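Restriction endonuclease S subunits (Thermoanaerobacter tengcongensis, PDB 3OKG) is the S subunit of a type I methyltransferase, built of M and S polypeptides, and probably serves to recognise and bind DNA. Local coordinates at residues 211-214 and 215-219; 328-331 and 332-335. All blocks are in the same frame, centred on the assembly; numbering follows the deposited sequence.

Contact 1: residues 211-214 and 215-219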
loop_
_atom_site.group_PDB
_atom_site.type_symbol
_atom_site.label_atom_id
_atom_site.label_comp_id
_atom_site.label_asym_id
_atom_site.label_seq_id
_atom_site.Cartn_x
_atom_site.Cartn_y
_atom_site.Cartn_z
ATOM N N THR A 211 -4.406 -19.928 15.262
ATOM C CA THR A 211 -4.426 -20.625 16.544
ATOM C C THR A 211 -5.840 -20.802 17.099
ATOM O O THR A 211 -6.196 -21.874 17.624
ATOM C CB THR A 211 -3.566 -19.872 17.597
ATOM O OG1 THR A 211 -2.188 -19.915 17.208
ATOM C CG2 THR A 211 -3.718 -20.507 18.965
ATOM N N ALA A 212 -6.650 -19.756 17.000
ATOM C CA ALA A 212 -8.027 -19.829 17.490
ATOM C C ALA A 212 -8.857 -20.861 16.696
ATOM O O ALA A 212 -9.638 -21.601 17.272
ATOM C CB ALA A 212 -8.701 -18.448 17.447
ATOM N N LEU A 213 -8.684 -20.896 15.380
ATOM C CA LEU A 213 -9.466 -21.800 14.550
ATOM C C LEU A 213 -9.055 -23.241 14.854
ATOM O O LEU A 213 -9.911 -24.116 14.992
ATOM C CB LEU A 213 -9.274 -21.491 13.071
ATOM C CG LEU A 213 -9.833 -20.137 12.563
ATOM C CD1 LEU A 213 -9.263 -19.806 11.195
ATOM C CD2 LEU A 213 -11.345 -20.193 12.469
ATOM N N ALA A 214 -7.745 -23.478 14.957
ATOM C CA ALA A 214 -7.199 -24.809 15.284
ATOM C C ALA A 214 -7.735 -25.360 16.600
ATOM O O ALA A 214 -7.919 -26.566 16.765
ATOM C CB ALA A 214 -5.669 -24.775 15.319
ATOM N N GLU A 215 -7.983 -24.477 17.547
ATOM C CA GLU A 215 -8.489 -24.897 18.842
ATOM C C GLU A 215 -9.965 -25.290 18.773
ATOM O O GLU A 215 -10.377 -26.321 19.325
ATOM C CB GLU A 215 -8.268 -23.764 19.843
ATOM C CG GLU A 215 -8.684 -24.051 21.237
ATOM C CD GLU A 215 -7.966 -23.143 22.202
ATOM O OE1 GLU A 215 -7.310 -22.194 21.723
ATOM O OE2 GLU A 215 -8.048 -23.379 23.426
ATOM N N VAL A 216 -10.769 -24.492 18.080
ATOM C CA VAL A 216 -12.208 -24.762 18.065
ATOM C C VAL A 216 -12.558 -25.837 17.048
ATOM O O VAL A 216 -13.632 -26.451 17.131
ATOM C CB VAL A 216 -13.067 -23.495 17.800
ATOM C CG1 VAL A 216 -12.832 -22.443 18.872
ATOM C CG2 VAL A 216 -12.781 -22.944 16.425
ATOM N N PHE A 217 -11.678 -26.027 16.071
ATOM C CA PHE A 217 -11.894 -27.000 15.008
ATOM C C PHE A 217 -10.819 -28.073 15.075
ATOM O O PHE A 217 -9.791 -27.984 14.403
ATOM C CB PHE A 217 -11.876 -26.317 13.641
ATOM C CG PHE A 217 -12.942 -25.273 13.471
ATOM C CD1 PHE A 217 -14.245 -25.524 13.867
ATOM C CD2 PHE A 217 -12.642 -24.040 12.915
ATOM C CE1 PHE A 217 -15.229 -24.565 13.712
ATOM C CE2 PHE A 217 -13.622 -23.079 12.756
ATOM C CZ PHE A 217 -14.917 -23.341 13.157
ATOM N N PRO A 218 -11.065 -29.084 15.898
ATOM C CA PRO A 218 -10.081 -30.147 16.143
ATOM C C PRO A 218 -10.386 -31.240 15.097
ATOM O O PRO A 218 -11.387 -31.162 14.402
ATOM C CB PRO A 218 -10.382 -30.680 17.544
ATOM C CG PRO A 218 -11.503 -29.889 18.096
ATOM C CD PRO A 218 -12.016 -28.947 17.057
ATOM N N HIS A 219 -9.524 -32.243 14.983
ATOM C CA HIS A 219 -9.739 -33.319 14.016
ATOM C C HIS A 219 -10.920 -34.163 14.477
ATOM O O HIS A 219 -11.163 -34.284 15.678
ATOM C CB HIS A 219 -8.479 -34.174 13.900
ATOM C CG HIS A 219 -8.603 -35.310 12.939
ATOM N ND1 HIS A 219 -8.421 -35.158 11.580
ATOM C CD2 HIS A 219 -8.881 -36.623 13.139
ATOM C CE1 HIS A 219 -8.587 -36.326 10.984
ATOM N NE2 HIS A 219 -8.865 -37.232 11.908
#
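The carbonyl oxygen of Ala212 is gripped by two backbone N-H groups in the final turn of helix 174-216. Val216 N donates to it at 3.2 Å and 156°, while Glu215 N, which also bonds to Thr211 O, adds a weak second bond. One residue on, Phe217 N, lying nearly along the C=O axis of Leu213, donates to Leu213 O at 2.8 Å, though the N-H is bent and the backbone of Phe217 is no longer helical. Side chains close over these carbonyls: Val216 CG2 sits 3.4 Å from Leu213 O and also lies above the centre of one face of the Phe217 ring. Turned away from its own carbonyl carbon (chi1 -61°), that ring lies alongside Leu213, both side chains pointing the same way, and its CE2 meets Leu213 CD2 at 3.7 Å. Two further rings, Trp326 and Tyr330, stand edge-to-face with Phe217. An alanine at Phe217 would remove the ring, and the likely result is that Leu213 CD2 and Val216 CG2 lose their shared apolar neighbour and both aromatic partners their mate. Such is the C-terminal end of a long helix, where the last i to i+4 bond is made by a residue whose backbone already turns into the loop.

Contact 2: residues 328-331 and 332-335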
loop_
_atom_site.group_PDB
_atom_site.type_symbol
_atom_site.label_atom_id
_atom_site.label_comp_id
_atom_site.label_asym_id
_atom_site.label_seq_id
_atom_site.Cartn_x
_atom_site.Cartn_y
_atom_site.Cartn_z
ATOM N N LEU A 328 -19.455 -21.338 8.013
ATOM C CA LEU A 328 -18.554 -20.558 7.176
ATOM C C LEU A 328 -17.113 -20.571 7.687
ATOM O O LEU A 328 -16.171 -20.772 6.912
ATOM C CB LEU A 328 -19.049 -19.109 7.077
ATOM C CG LEU A 328 -18.468 -18.319 5.907
ATOM C CD1 LEU A 328 -18.769 -19.048 4.620
ATOM C CD2 LEU A 328 -19.049 -16.888 5.853
ATOM N N TYR A 329 -16.924 -20.313 8.974
ATOM C CA TYR A 329 -15.575 -20.374 9.537
ATOM C C TYR A 329 -14.946 -21.748 9.354
ATOM O O TYR A 329 -13.753 -21.869 9.076
ATOM C CB TYR A 329 -15.586 -20.037 11.017
ATOM C CG TYR A 329 -15.437 -18.560 11.278
ATOM C CD1 TYR A 329 -16.453 -17.844 11.899
ATOM C CD2 TYR A 329 -14.284 -17.880 10.884
ATOM C CE1 TYR A 329 -16.329 -16.480 12.141
ATOM C CE2 TYR A 329 -14.151 -16.509 11.111
ATOM C CZ TYR A 329 -15.179 -15.825 11.730
ATOM O OH TYR A 329 -15.055 -14.481 11.961
ATOM N N TYR A 330 -15.754 -22.790 9.528
ATOM C CA TYR A 330 -15.228 -24.161 9.430
ATOM C C TYR A 330 -14.768 -24.448 8.009
ATOM O O TYR A 330 -13.664 -24.937 7.799
ATOM C CB TYR A 330 -16.303 -25.163 9.832
ATOM C CG TYR A 330 -15.786 -26.581 10.002
ATOM C CD1 TYR A 330 -14.769 -26.863 10.892
ATOM C CD2 TYR A 330 -16.344 -27.637 9.276
ATOM C CE1 TYR A 330 -14.299 -28.165 11.057
ATOM C CE2 TYR A 330 -15.883 -28.932 9.433
ATOM C CZ TYR A 330 -14.878 -29.193 10.320
ATOM O OH TYR A 330 -14.410 -30.472 10.495
ATOM N N LEU A 331 -15.608 -24.112 7.034
ATOM C CA LEU A 331 -15.282 -24.329 5.628
ATOM C C LEU A 331 -14.043 -23.551 5.200
ATOM O O LEU A 331 -13.239 -24.039 4.407
ATOM C CB LEU A 331 -16.455 -23.942 4.723
ATOM C CG LEU A 331 -17.735 -24.775 4.825
ATOM C CD1 LEU A 331 -18.821 -24.132 3.971
ATOM C CD2 LEU A 331 -17.532 -26.245 4.434
ATOM N N HIS A 332 -13.890 -22.349 5.734
ATOM C CA HIS A 332 -12.722 -21.528 5.433
ATOM C C HIS A 332 -11.481 -22.191 6.006
ATOM O O HIS A 332 -10.506 -22.382 5.289
ATOM C CB HIS A 332 -12.889 -20.101 5.969
ATOM C CG HIS A 332 -11.876 -19.133 5.438
ATOM N ND1 HIS A 332 -10.966 -18.483 6.247
ATOM C CD2 HIS A 332 -11.621 -18.712 4.174
ATOM C CE1 HIS A 332 -10.202 -17.699 5.507
ATOM N NE2 HIS A 332 -10.577 -17.819 4.246
ATOM N N TYR A 333 -11.533 -22.556 7.288
ATOM C CA TYR A 333 -10.459 -23.296 7.939
ATOM C C TYR A 333 -10.081 -24.579 7.193
ATOM O O TYR A 333 -8.920 -24.960 7.170
ATOM C CB TYR A 333 -10.843 -23.607 9.388
ATOM C CG TYR A 333 -9.941 -24.580 10.109
ATOM C CD1 TYR A 333 -8.617 -24.260 10.397
ATOM C CD2 TYR A 333 -10.427 -25.809 10.537
ATOM C CE1 TYR A 333 -7.796 -25.154 11.078
ATOM C CE2 TYR A 333 -9.624 -26.705 11.209
ATOM C CZ TYR A 333 -8.314 -26.384 11.479
ATOM O OH TYR A 333 -7.534 -27.307 12.154
ATOM N N LEU A 334 -11.066 -25.240 6.587
ATOM C CA LEU A 334 -10.834 -26.480 5.854
ATOM C C LEU A 334 -10.408 -26.258 4.405
ATOM O O LEU A 334 -10.271 -27.221 3.653
ATOM C CB LEU A 334 -12.104 -27.334 5.822
ATOM C CG LEU A 334 -12.651 -28.007 7.082
ATOM C CD1 LEU A 334 -13.752 -29.002 6.682
ATOM C CD2 LEU A 334 -11.540 -28.691 7.870
ATOM N N GLU A 335 -10.225 -25.009 3.991
ATOM C CA GLU A 335 -10.012 -24.746 2.565
ATOM C C GLU A 335 -8.852 -25.549 1.931
ATOM O O GLU A 335 -9.010 -26.114 0.850
ATOM C CB GLU A 335 -9.891 -23.244 2.274
ATOM C CG GLU A 335 -10.076 -22.903 0.794
ATOM C CD GLU A 335 -10.342 -21.424 0.545
ATOM O OE1 GLU A 335 -10.335 -21.013 -0.637
ATOM O OE2 GLU A 335 -10.563 -20.673 1.523
#
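The C-terminal turns of helix 324-333, within the second of the chain's two type I DNA specificity domain ranges, show an aromatic ring packed against a leucine four residues on at the end of a helix. Regular i to i+4 bonds run up to the end: His332 N to Leu328 O, and Tyr333 N to Tyr329 O, the latter at 2.9 Å and almost straight (172°). Leu334 N then donates to Tyr330 O at 2.9 Å in a more bent bond, and a weak bond to Leu331 O accompanies it. Glu335 N turns back to His332 O within the closing turn.

Outside this backbone the side chains of Tyr330 and Leu334 cross obliquely. Leu334 CG stands over the centre of one face of the Tyr330 ring in a CH-pi contact, 4.1 Å from the ring centroid and 10° off its normal, and Leu334 CD1 approaches CE2 of the Tyr330 ring to 3.5 Å. The tyrosine meets the leucine because its CG, anti to the backbone N (chi1 -170°), lies beside Tyr330's own carbonyl carbon, on the side where Leu334 packs. Leu334 CG also lies 3.3 Å from Tyr330 O, so one residue offers both its carbonyl and its ring to the same leucine. Tyr333 meets the ring more loosely, Tyr333 CD2 being 4.5 Å from Tyr330 CD1.

Beyond the turn, the hydroxyls of Tyr330 and Tyr329 are hydrogen-bonded to Phe359 O and to Asp376 OD1 of helix 365-388, respectively. The chemistry is thus divided: an apolar ring face receives the leucine, whereas the phenol oxygen at the far end of the same buried side chain is satisfied by a backbone carbonyl.

Contact 1 and contact 2 come in series along the chain, their centres about 11 Å apart and on the same side of its centre. Residues 211-219 end the long helix 174-216, part of which is a predicted coiled coil; residues 328-335 end helix 324-333, after most of the strands of the second half of the chain. The two helix ends meet directly: Phe217 CD1 packs at 3.3 Å on Tyr330 CD1, Leu213 CB lies against Tyr333, and Phe217 O is probably hydrogen-bonded to Tyr333 OH. Helix 365-388 touches both, through Leu213 and Tyr329 on Leu375. The end of the long helix is thereby packed against helix 324-333 of the second DNA specificity domain.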